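Local atomic coordinates of possible periplasmic protein (Campylobacter jejuni, PDB entry 3RGC), a protein that probably acts as a SurA-like periplasmic chaperone and may have peptidyl-prolyl cis-trans isomerase activity. Residues I3-D8 and I245-L250; L57-I61 and F89-K94; Y141-P146 and N196-L200; E41-M45 and E98-Y103. All coordinates share one frame; numbering follows the deposited sequence.

Interaction 1: I3-D8 and I245-L250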
# COMPACT_ATOMS: atom_id res chain seq x y z
N ILE B 3 2.99 -52.00 -14.15
CA ILE B 3 3.93 -50.90 -14.13
C ILE B 3 4.18 -50.40 -15.55
O ILE B 3 4.50 -51.18 -16.45
CB ILE B 3 5.25 -51.27 -13.43
CG1 ILE B 3 6.37 -50.37 -13.95
CG2 ILE B 3 5.58 -52.74 -13.68
CD1 ILE B 3 7.59 -50.37 -13.09
N ALA B 4 4.02 -49.10 -15.75
CA ALA B 4 4.09 -48.52 -17.08
C ALA B 4 5.45 -47.88 -17.32
O ALA B 4 5.99 -47.94 -18.43
CB ALA B 4 2.97 -47.50 -17.25
N VAL B 5 5.99 -47.25 -16.28
CA VAL B 5 7.25 -46.52 -16.39
C VAL B 5 8.08 -46.66 -15.11
O VAL B 5 7.55 -46.70 -14.00
CB VAL B 5 7.01 -45.01 -16.68
CG1 VAL B 5 8.32 -44.30 -17.01
CG2 VAL B 5 6.01 -44.83 -17.82
N VAL B 6 9.39 -46.76 -15.27
CA VAL B 6 10.28 -46.74 -14.13
C VAL B 6 11.12 -45.51 -14.33
O VAL B 6 11.57 -45.24 -15.44
CB VAL B 6 11.18 -48.00 -14.11
CG1 VAL B 6 11.96 -48.08 -12.83
CG2 VAL B 6 10.33 -49.23 -14.26
N VAL B 7 11.28 -44.72 -13.27
CA VAL B 7 12.08 -43.50 -13.30
C VAL B 7 13.15 -43.64 -12.24
O VAL B 7 12.84 -43.84 -11.06
CB VAL B 7 11.23 -42.26 -13.03
CG1 VAL B 7 12.10 -40.98 -13.10
CG2 VAL B 7 10.08 -42.19 -14.01
N ASP B 8 14.41 -43.53 -12.65
CA ASP B 8 15.50 -44.10 -11.87
C ASP B 8 15.13 -45.55 -11.67
O ASP B 8 15.21 -46.35 -12.61
CB ASP B 8 15.65 -43.40 -10.52
CG ASP B 8 16.76 -42.37 -10.52
OD1 ASP B 8 16.82 -41.56 -9.58
OD2 ASP B 8 17.57 -42.38 -11.48
N ILE B 245 19.06 -39.29 -16.08
CA ILE B 245 18.35 -40.43 -15.51
C ILE B 245 17.76 -41.32 -16.57
O ILE B 245 17.42 -40.86 -17.67
CB ILE B 245 17.21 -40.00 -14.56
CG1 ILE B 245 16.16 -39.21 -15.32
CG2 ILE B 245 17.75 -39.20 -13.38
CD1 ILE B 245 15.13 -38.59 -14.43
N ASN B 246 17.62 -42.60 -16.24
CA ASN B 246 16.95 -43.56 -17.11
C ASN B 246 15.44 -43.60 -16.92
O ASN B 246 14.93 -43.85 -15.82
CB ASN B 246 17.56 -44.95 -16.96
CG ASN B 246 18.01 -45.23 -15.55
OD1 ASN B 246 17.48 -44.66 -14.59
ND2 ASN B 246 19.00 -46.11 -15.40
N ILE B 247 14.72 -43.33 -18.00
CA ILE B 247 13.27 -43.35 -18.02
C ILE B 247 12.89 -44.40 -19.04
O ILE B 247 13.08 -44.21 -20.24
CB ILE B 247 12.70 -41.99 -18.47
CG1 ILE B 247 12.98 -40.90 -17.41
CG2 ILE B 247 11.22 -42.10 -18.78
CD1 ILE B 247 12.49 -39.52 -17.79
N GLU B 248 12.36 -45.53 -18.57
CA GLU B 248 12.05 -46.61 -19.48
C GLU B 248 10.56 -46.91 -19.48
O GLU B 248 9.95 -47.10 -18.43
CB GLU B 248 12.82 -47.87 -19.08
CG GLU B 248 14.33 -47.68 -19.00
CD GLU B 248 15.08 -49.00 -18.98
OE1 GLU B 248 14.45 -50.04 -19.26
OE2 GLU B 248 16.30 -49.00 -18.69
N TYR B 249 9.98 -46.95 -20.68
CA TYR B 249 8.60 -47.38 -20.84
C TYR B 249 8.57 -48.91 -20.91
O TYR B 249 9.43 -49.51 -21.56
CB TYR B 249 7.98 -46.78 -22.12
CG TYR B 249 7.71 -45.29 -22.05
CD1 TYR B 249 6.42 -44.79 -22.06
CD2 TYR B 249 8.77 -44.38 -21.95
CE1 TYR B 249 6.18 -43.43 -22.00
CE2 TYR B 249 8.54 -43.02 -21.88
CZ TYR B 249 7.25 -42.55 -21.90
OH TYR B 249 7.01 -41.19 -21.83
N LEU B 250 7.60 -49.53 -20.23
CA LEU B 250 7.52 -50.99 -20.16
C LEU B 250 6.45 -51.57 -21.09
O LEU B 250 5.47 -50.90 -21.45
CB LEU B 250 7.27 -51.48 -18.72
CG LEU B 250 8.48 -51.60 -17.78
CD1 LEU B 250 9.16 -50.25 -17.58
CD2 LEU B 250 8.08 -52.19 -16.44
O HOH W 1 4.80 -48.16 -21.09
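Val5 lies over one face of the Tyr249 ring. Its CG2 methyl sits toward the rim, 4.3 Å from Tyr249 CD1. The other flat groups are the Asp8 carboxylate and the Asn246 amide, whose planes stand 84° apart. Asp8 OD2 also touches the CG2 methyl of Ile245.

Val5, Val7, Ile247 and Tyr249 share one face of the sheet. There Val5 CG1 meets Ile247 CG2 at 4.0 Å, and Val7 CG1 reaches Ile245 CD1. Val6 and Glu248 are on the other face. Leu250 follows them and splits its two methyls between two partners. Its CD2 packs on Ile3 CG1 at 3.5 Å, while CD1 meets Val6 CG2 at 3.7 Å. CG of Leu250 lies beside its own backbone N (chi1 -82°), which turns both methyls back over the first strand.

The backbones run antiparallel, 166° apart in direction. Val6 and Glu248 form the hydrogen-bonded pair. Val6 N donates to Glu248 O at 3.2 Å, and Glu248 N returns a bond to Val6 O. Leu250 N gives Ala4 O a shorter bond of 2.9 Å. A water donates to both Ala4 O and Leu250 O, bridging that end. At the other end Asp8 N to Asn246 O is weak.

Helix 30-48 covers the face of Val7, Ile247 and Tyr249. Ala4 and Val5 both face Ile12, a classic beta bulge. The contact is the terminal pairing of a three-stranded antiparallel sheet, in which strand 3-7 is central and the C-terminal strand 247-249 closes one edge.

Interaction 2: L57-I61 and F89-K94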
# COMPACT_ATOMS: atom_id res chain seq x y z
N LEU B 57 5.42 -29.35 10.41
CA LEU B 57 4.14 -29.35 9.70
C LEU B 57 3.11 -28.57 10.49
O LEU B 57 2.42 -27.72 9.93
CB LEU B 57 3.64 -30.77 9.44
CG LEU B 57 2.24 -30.89 8.82
CD1 LEU B 57 2.25 -30.39 7.40
CD2 LEU B 57 1.77 -32.31 8.83
N ASP B 58 3.04 -28.82 11.80
CA ASP B 58 2.10 -28.12 12.66
C ASP B 58 2.45 -26.65 12.76
O ASP B 58 1.58 -25.79 12.76
CB ASP B 58 2.06 -28.72 14.07
CG ASP B 58 1.45 -30.11 14.10
OD1 ASP B 58 0.72 -30.46 13.15
OD2 ASP B 58 1.69 -30.84 15.09
N ASP B 59 3.75 -26.35 12.84
CA ASP B 59 4.16 -24.97 12.94
C ASP B 59 3.76 -24.23 11.67
O ASP B 59 3.39 -23.06 11.71
CB ASP B 59 5.66 -24.83 13.16
CG ASP B 59 6.10 -23.38 13.24
OD1 ASP B 59 5.45 -22.63 14.00
OD2 ASP B 59 7.06 -22.98 12.55
N ALA B 60 3.85 -24.91 10.53
CA ALA B 60 3.52 -24.30 9.26
C ALA B 60 2.01 -24.09 9.14
O ALA B 60 1.56 -23.09 8.57
CB ALA B 60 4.03 -25.13 8.11
N ILE B 61 1.24 -25.03 9.68
CA ILE B 61 -0.21 -24.87 9.69
C ILE B 61 -0.61 -23.59 10.43
O ILE B 61 -1.35 -22.76 9.89
CB ILE B 61 -0.96 -26.06 10.31
CG1 ILE B 61 -0.62 -27.38 9.59
CG2 ILE B 61 -2.46 -25.81 10.28
CD1 ILE B 61 -1.08 -27.45 8.16
N PHE B 89 -6.01 -32.85 4.33
CA PHE B 89 -5.39 -31.53 4.27
C PHE B 89 -3.95 -31.56 4.77
O PHE B 89 -3.05 -31.11 4.06
CB PHE B 89 -6.20 -30.52 5.08
CG PHE B 89 -5.50 -29.21 5.29
CD1 PHE B 89 -5.55 -28.22 4.32
CD2 PHE B 89 -4.78 -28.98 6.44
CE1 PHE B 89 -4.89 -27.01 4.51
CE2 PHE B 89 -4.13 -27.77 6.64
CZ PHE B 89 -4.19 -26.78 5.67
N ARG B 90 -3.74 -32.10 5.97
CA ARG B 90 -2.39 -32.19 6.54
C ARG B 90 -1.48 -32.96 5.61
O ARG B 90 -0.32 -32.60 5.43
CB ARG B 90 -2.39 -32.90 7.89
CG ARG B 90 -2.94 -32.09 9.05
CD ARG B 90 -2.77 -32.83 10.39
NE ARG B 90 -1.56 -32.46 11.13
CZ ARG B 90 -0.51 -33.26 11.31
NH1 ARG B 90 -0.52 -34.50 10.81
NH2 ARG B 90 0.55 -32.84 11.99
N THR B 91 -1.99 -34.04 5.03
CA THR B 91 -1.16 -34.87 4.16
C THR B 91 -0.74 -34.07 2.94
O THR B 91 0.44 -34.07 2.57
CB THR B 91 -1.90 -36.15 3.73
OG1 THR B 91 -2.16 -36.96 4.89
CG2 THR B 91 -1.06 -36.95 2.75
N ASN B 92 -1.69 -33.38 2.31
CA ASN B 92 -1.36 -32.60 1.13
C ASN B 92 -0.50 -31.39 1.45
O ASN B 92 0.34 -30.99 0.65
CB ASN B 92 -2.61 -32.16 0.38
CG ASN B 92 -3.41 -33.34 -0.15
OD1 ASN B 92 -2.85 -34.41 -0.43
ND2 ASN B 92 -4.72 -33.16 -0.28
N PHE B 93 -0.71 -30.81 2.63
CA PHE B 93 0.02 -29.61 3.02
C PHE B 93 1.47 -30.02 3.21
O PHE B 93 2.39 -29.35 2.74
CB PHE B 93 -0.58 -29.05 4.30
CG PHE B 93 -0.03 -27.71 4.70
CD1 PHE B 93 -0.64 -26.54 4.26
CD2 PHE B 93 1.06 -27.61 5.54
CE1 PHE B 93 -0.15 -25.30 4.64
CE2 PHE B 93 1.55 -26.37 5.93
CZ PHE B 93 0.94 -25.21 5.48
N LYS B 94 1.67 -31.16 3.86
CA LYS B 94 3.00 -31.69 4.09
C LYS B 94 3.82 -31.86 2.81
O LYS B 94 5.00 -31.54 2.78
CB LYS B 94 2.92 -33.02 4.83
CG LYS B 94 4.31 -33.52 5.26
CD LYS B 94 4.20 -34.86 5.91
CE LYS B 94 5.56 -35.46 6.12
NZ LYS B 94 5.41 -36.88 6.54
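Ile61 pushes its CD1 methyl between two phenylalanine rings. The methyl lies over one face of Phe93, 3.6 Å from the ring centroid and 19° off the normal, a CH-pi contact. It also comes within 3.4 Å of Phe89 CE2. CG1 of Ile61 lies beside the backbone N (chi1 -57°) and carries the methyl across to the rings.

The Phe93 ring projects toward helix 54-67 and is met at its edge by two more groups. Ala60 CB approaches Phe93 CE2 at 3.5 Å, and Leu57 CD1 approaches Phe93 CD2 at 3.6 Å.

Leu57 is a bump with two branches. CD1 fills the hollow between Phe93 and the CA and CB of Lys94. CD2 lies over one face of the Arg90 guanidinium, 3.4 Å from NH2. The edge of that same group meets Asp58. Arg90 NH2 donates to Asp58 OD1 at 2.7 Å in a nearly straight salt bridge, on the syn side of the carboxylate but above its plane. Together they probably limit how the guanidinium can turn.

The two segments cross at 98°. Leu97, further along helix 86-107, extends the packing on Leu57 and Ala60. Phe75 of helix 72-81 meets the Phe89 ring.

Interaction 3: Y141-P146 and N196-L200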
# COMPACT_ATOMS: atom_id res chain seq x y z
N TYR B 141 -9.49 7.59 -2.02
CA TYR B 141 -10.10 7.71 -0.70
C TYR B 141 -9.10 8.30 0.27
O TYR B 141 -7.92 7.92 0.26
CB TYR B 141 -10.54 6.34 -0.20
CG TYR B 141 -11.77 5.81 -0.88
CD1 TYR B 141 -13.03 6.12 -0.40
CD2 TYR B 141 -11.67 5.00 -2.00
CE1 TYR B 141 -14.17 5.64 -1.02
CE2 TYR B 141 -12.80 4.51 -2.63
CZ TYR B 141 -14.05 4.84 -2.14
OH TYR B 141 -15.18 4.36 -2.75
N LEU B 142 -9.54 9.23 1.12
CA LEU B 142 -8.64 9.91 2.06
C LEU B 142 -9.09 9.77 3.51
O LEU B 142 -10.28 9.74 3.81
CB LEU B 142 -8.49 11.39 1.70
CG LEU B 142 -7.87 11.72 0.33
CD1 LEU B 142 -7.81 13.22 0.12
CD2 LEU B 142 -6.48 11.12 0.20
N SER B 143 -8.12 9.72 4.42
CA SER B 143 -8.42 9.69 5.84
C SER B 143 -7.19 10.00 6.69
O SER B 143 -6.05 9.73 6.29
CB SER B 143 -9.00 8.33 6.24
OG SER B 143 -9.05 8.18 7.66
N ASN B 144 -7.45 10.58 7.85
CA ASN B 144 -6.47 10.73 8.91
C ASN B 144 -6.12 9.37 9.52
O ASN B 144 -5.06 9.19 10.12
CB ASN B 144 -7.07 11.60 10.02
CG ASN B 144 -8.32 10.98 10.63
OD1 ASN B 144 -8.26 10.30 11.65
ND2 ASN B 144 -9.47 11.22 9.99
N ASN B 145 -7.03 8.42 9.36
CA ASN B 145 -6.89 7.11 9.99
C ASN B 145 -6.60 6.05 8.95
O ASN B 145 -7.43 5.78 8.07
CB ASN B 145 -8.17 6.77 10.76
CG ASN B 145 -8.06 5.51 11.59
OD1 ASN B 145 -7.37 4.56 11.23
ND2 ASN B 145 -8.77 5.49 12.69
N PRO B 146 -5.41 5.45 9.03
CA PRO B 146 -4.97 4.48 8.02
C PRO B 146 -5.75 3.17 8.14
O PRO B 146 -5.98 2.51 7.13
CB PRO B 146 -3.48 4.30 8.34
CG PRO B 146 -3.35 4.68 9.81
CD PRO B 146 -4.42 5.68 10.10
N ASN B 196 -1.74 15.34 3.17
CA ASN B 196 -2.61 15.60 4.31
C ASN B 196 -2.63 14.44 5.31
O ASN B 196 -2.25 14.60 6.47
CB ASN B 196 -4.02 15.94 3.84
N GLY B 197 -3.06 13.27 4.85
CA GLY B 197 -3.07 12.07 5.68
C GLY B 197 -2.75 10.82 4.88
O GLY B 197 -1.74 10.77 4.18
N TYR B 198 -3.62 9.81 4.97
CA TYR B 198 -3.42 8.58 4.19
C TYR B 198 -4.31 8.56 2.97
O TYR B 198 -5.31 9.28 2.91
CB TYR B 198 -3.65 7.34 5.07
CG TYR B 198 -2.67 7.31 6.21
CD1 TYR B 198 -1.38 6.83 6.02
CD2 TYR B 198 -3.02 7.80 7.47
CE1 TYR B 198 -0.46 6.82 7.05
CE2 TYR B 198 -2.10 7.80 8.51
CZ TYR B 198 -0.82 7.30 8.29
OH TYR B 198 0.11 7.29 9.31
N GLU B 199 -3.92 7.74 1.99
CA GLU B 199 -4.64 7.65 0.72
C GLU B 199 -4.79 6.20 0.26
O GLU B 199 -3.90 5.38 0.45
CB GLU B 199 -3.90 8.44 -0.36
CG GLU B 199 -3.18 9.68 0.15
CD GLU B 199 -2.40 10.40 -0.92
OE1 GLU B 199 -1.90 9.74 -1.86
OE2 GLU B 199 -2.27 11.65 -0.81
N LEU B 200 -5.92 5.91 -0.37
CA LEU B 200 -6.14 4.61 -0.99
C LEU B 200 -6.66 4.83 -2.40
O LEU B 200 -7.60 5.61 -2.59
CB LEU B 200 -7.15 3.81 -0.19
CG LEU B 200 -7.48 2.44 -0.78
CD1 LEU B 200 -6.24 1.59 -0.77
CD2 LEU B 200 -8.60 1.77 0.01
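Tyr141 pairs with Leu200 through two backbone hydrogen bonds, Tyr141 N to Leu200 O at 2.8 Å and Leu200 N to Tyr141 O at 2.9 Å. The two CB atoms are neighbours on the face that also carries Ser143 and Tyr198.

Leu142 and Glu199 lie side by side on the other face and point the same way. Leu142 CD2 rests on Glu199 CG at 3.6 Å. The Glu199 carboxylate bonds instead to the hydroxyl of Tyr201.

Ser143 forms the next hydrogen-bonded pair, with Tyr198. Tyr198 N to Ser143 O is 2.8 Å, whereas Ser143 N to Tyr198 O is longer at 3.2 Å. Ser143 OG accepts from Asn145 N at 2.7 Å, an ST turn that bends the chain away from the strand.

Asn144 sets its carbonyl O at the edge of the Tyr198 ring, in its plane. Asn145 occupies the N-cap position of the following helix. Pro146 then covers one ring face: its CB stands over the centre, 3.6 Å from the centroid. Tyr198 CG lies beside its own backbone N (chi1 -61°), which aims the ring at this turn.

Strands 135-143 and 198-207 are the two inner strands of a four-stranded antiparallel sheet. Leu149 of helix 146-154 packs on Tyr141, Ser143 and Tyr198. Pro184 and Ile183 of the second subunit touch Pro146 and Tyr198.

Interaction 4: E41-M45 and E98-Y103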
# COMPACT_ATOMS: atom_id res chain seq x y z
N GLU B 41 11.53 -35.56 -8.26
CA GLU B 41 11.60 -34.77 -7.03
C GLU B 41 11.81 -35.64 -5.81
O GLU B 41 12.64 -35.36 -4.96
CB GLU B 41 10.30 -33.97 -6.82
CG GLU B 41 10.09 -32.85 -7.82
CD GLU B 41 8.68 -32.27 -7.75
OE1 GLU B 41 7.80 -32.92 -7.14
OE2 GLU B 41 8.45 -31.18 -8.30
N ILE B 42 11.01 -36.70 -5.72
CA ILE B 42 11.11 -37.64 -4.61
C ILE B 42 12.52 -38.16 -4.48
O ILE B 42 13.06 -38.26 -3.38
CB ILE B 42 10.15 -38.81 -4.80
CG1 ILE B 42 8.70 -38.35 -4.59
CG2 ILE B 42 10.48 -39.94 -3.84
CD1 ILE B 42 7.67 -39.33 -5.12
N SER B 43 13.14 -38.48 -5.62
CA SER B 43 14.50 -39.01 -5.62
C SER B 43 15.54 -37.98 -5.18
O SER B 43 16.51 -38.30 -4.49
CB SER B 43 14.85 -39.57 -7.00
OG SER B 43 16.14 -39.17 -7.40
N GLN B 44 15.34 -36.74 -5.60
CA GLN B 44 16.18 -35.64 -5.15
C GLN B 44 15.96 -35.38 -3.65
O GLN B 44 16.89 -35.05 -2.92
CB GLN B 44 15.86 -34.38 -5.95
CG GLN B 44 16.36 -34.45 -7.38
CD GLN B 44 17.85 -34.78 -7.46
OE1 GLN B 44 18.69 -34.14 -6.81
NE2 GLN B 44 18.19 -35.79 -8.25
N MET B 45 14.71 -35.54 -3.20
CA MET B 45 14.39 -35.40 -1.78
C MET B 45 15.22 -36.36 -0.92
O MET B 45 15.79 -35.98 0.09
CB MET B 45 12.88 -35.59 -1.56
CG MET B 45 12.02 -34.36 -1.96
SD MET B 45 10.26 -34.52 -1.62
CE MET B 45 10.29 -35.25 0.01
N GLU B 98 7.42 -30.24 1.70
CA GLU B 98 8.56 -31.04 1.30
C GLU B 98 9.08 -30.50 -0.02
O GLU B 98 10.29 -30.29 -0.19
CB GLU B 98 8.19 -32.52 1.16
CG GLU B 98 7.93 -33.24 2.47
CD GLU B 98 7.25 -34.59 2.27
OE1 GLU B 98 6.40 -34.70 1.36
OE2 GLU B 98 7.55 -35.55 3.01
N LYS B 99 8.17 -30.25 -0.96
CA LYS B 99 8.52 -29.69 -2.26
C LYS B 99 9.14 -28.30 -2.10
O LYS B 99 10.09 -27.96 -2.81
CB LYS B 99 7.31 -29.63 -3.20
CG LYS B 99 6.82 -30.99 -3.72
CD LYS B 99 5.60 -30.82 -4.66
CE LYS B 99 4.96 -32.15 -5.02
NZ LYS B 99 5.00 -32.42 -6.49
N ARG B 100 8.60 -27.50 -1.18
CA ARG B 100 9.18 -26.18 -0.93
C ARG B 100 10.58 -26.27 -0.34
O ARG B 100 11.47 -25.53 -0.76
CB ARG B 100 8.28 -25.30 -0.05
CG ARG B 100 7.28 -24.47 -0.85
CD ARG B 100 6.61 -23.39 -0.01
NE ARG B 100 5.60 -23.93 0.89
CZ ARG B 100 4.42 -24.40 0.49
NH1 ARG B 100 4.11 -24.41 -0.80
NH2 ARG B 100 3.56 -24.87 1.39
N LYS B 101 10.79 -27.17 0.62
CA LYS B 101 12.14 -27.38 1.15
C LYS B 101 13.10 -27.79 0.02
O LYS B 101 14.23 -27.31 -0.05
CB LYS B 101 12.16 -28.42 2.28
CG LYS B 101 11.83 -27.88 3.66
CD LYS B 101 12.06 -28.95 4.73
CE LYS B 101 12.17 -28.35 6.11
NZ LYS B 101 12.83 -29.30 7.07
N LEU B 102 12.62 -28.65 -0.88
CA LEU B 102 13.44 -29.17 -1.99
C LEU B 102 13.91 -28.06 -2.90
O LEU B 102 15.10 -27.95 -3.21
CB LEU B 102 12.65 -30.22 -2.80
CG LEU B 102 13.28 -30.61 -4.14
CD1 LEU B 102 14.65 -31.23 -3.91
CD2 LEU B 102 12.40 -31.55 -4.99
N TYR B 103 12.98 -27.21 -3.33
CA TYR B 103 13.33 -26.09 -4.20
C TYR B 103 14.16 -24.99 -3.50
O TYR B 103 14.94 -24.31 -4.14
CB TYR B 103 12.08 -25.52 -4.88
CG TYR B 103 11.46 -26.52 -5.82
CD1 TYR B 103 12.12 -26.93 -6.95
CD2 TYR B 103 10.22 -27.08 -5.56
CE1 TYR B 103 11.58 -27.86 -7.80
CE2 TYR B 103 9.66 -28.01 -6.40
CZ TYR B 103 10.35 -28.40 -7.53
OH TYR B 103 9.80 -29.32 -8.39
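Glu41 and Lys99 make the charged contact. Lys99 NZ donates to Glu41 OE1 at 2.9 Å in a salt bridge, and OE1 accepts with its syn lone pair. The two side chains cross at about a right angle. Lys99 is bent at its last torsion (chi4 -119°), and this brings NZ to the carboxylate. The other oxygen, OE2, faces the hydroxyl end of Tyr103, near the plane of its ring. The spacing there is too short in the model, so its detail is doubtful. Asn37 gives OE2 a weak hydrogen bond.

The apolar contacts centre on Leu102, which points toward helix 30-48. CD2 meets Glu41 CB at 3.7 Å and Met45 CG at 4.1 Å, while CD1 touches Gln44 CB at 3.9 Å. CG is opposite the backbone N (chi1 167°), and the two methyls straddle this patch. The amide end of Gln44 leads elsewhere, its OE1 bonding to the Tyr237 hydroxyl.

Met45 supplies the remaining packing. Its CE methyl lies against Glu98 CB at 3.6 Å, and the two side chains cross at about a right angle.

Helix 218-244 also joins in, through Leu241 on Gln44 and Ile234 on Tyr103. This is crossed-helix packing at 69°, part of the helical SurA N-terminal-like region, with an apolar centre and a salt bridge at one side.

Interaction 1 joins the two ends of the chain, and the other three contacts lie between its segments in sequence. Interactions 4 and 2 both use helix 86-107. Their centres are about 15 Å apart, and they place helices 30-48 and 54-67 against different parts of it. Interaction 4 touches interaction 1 through Asp8 and Ser43, with centres about 20 Å apart. Interaction 3 is remote, its centre about 61 Å from that of interaction 1. It belongs to a separate sheet in the Cj1289-like C-terminal domain. Thus a mainly helical region, with a small sheet completed by the C-terminal strand, is set apart from a second, sheet-containing region, consistent with a SurA-like build.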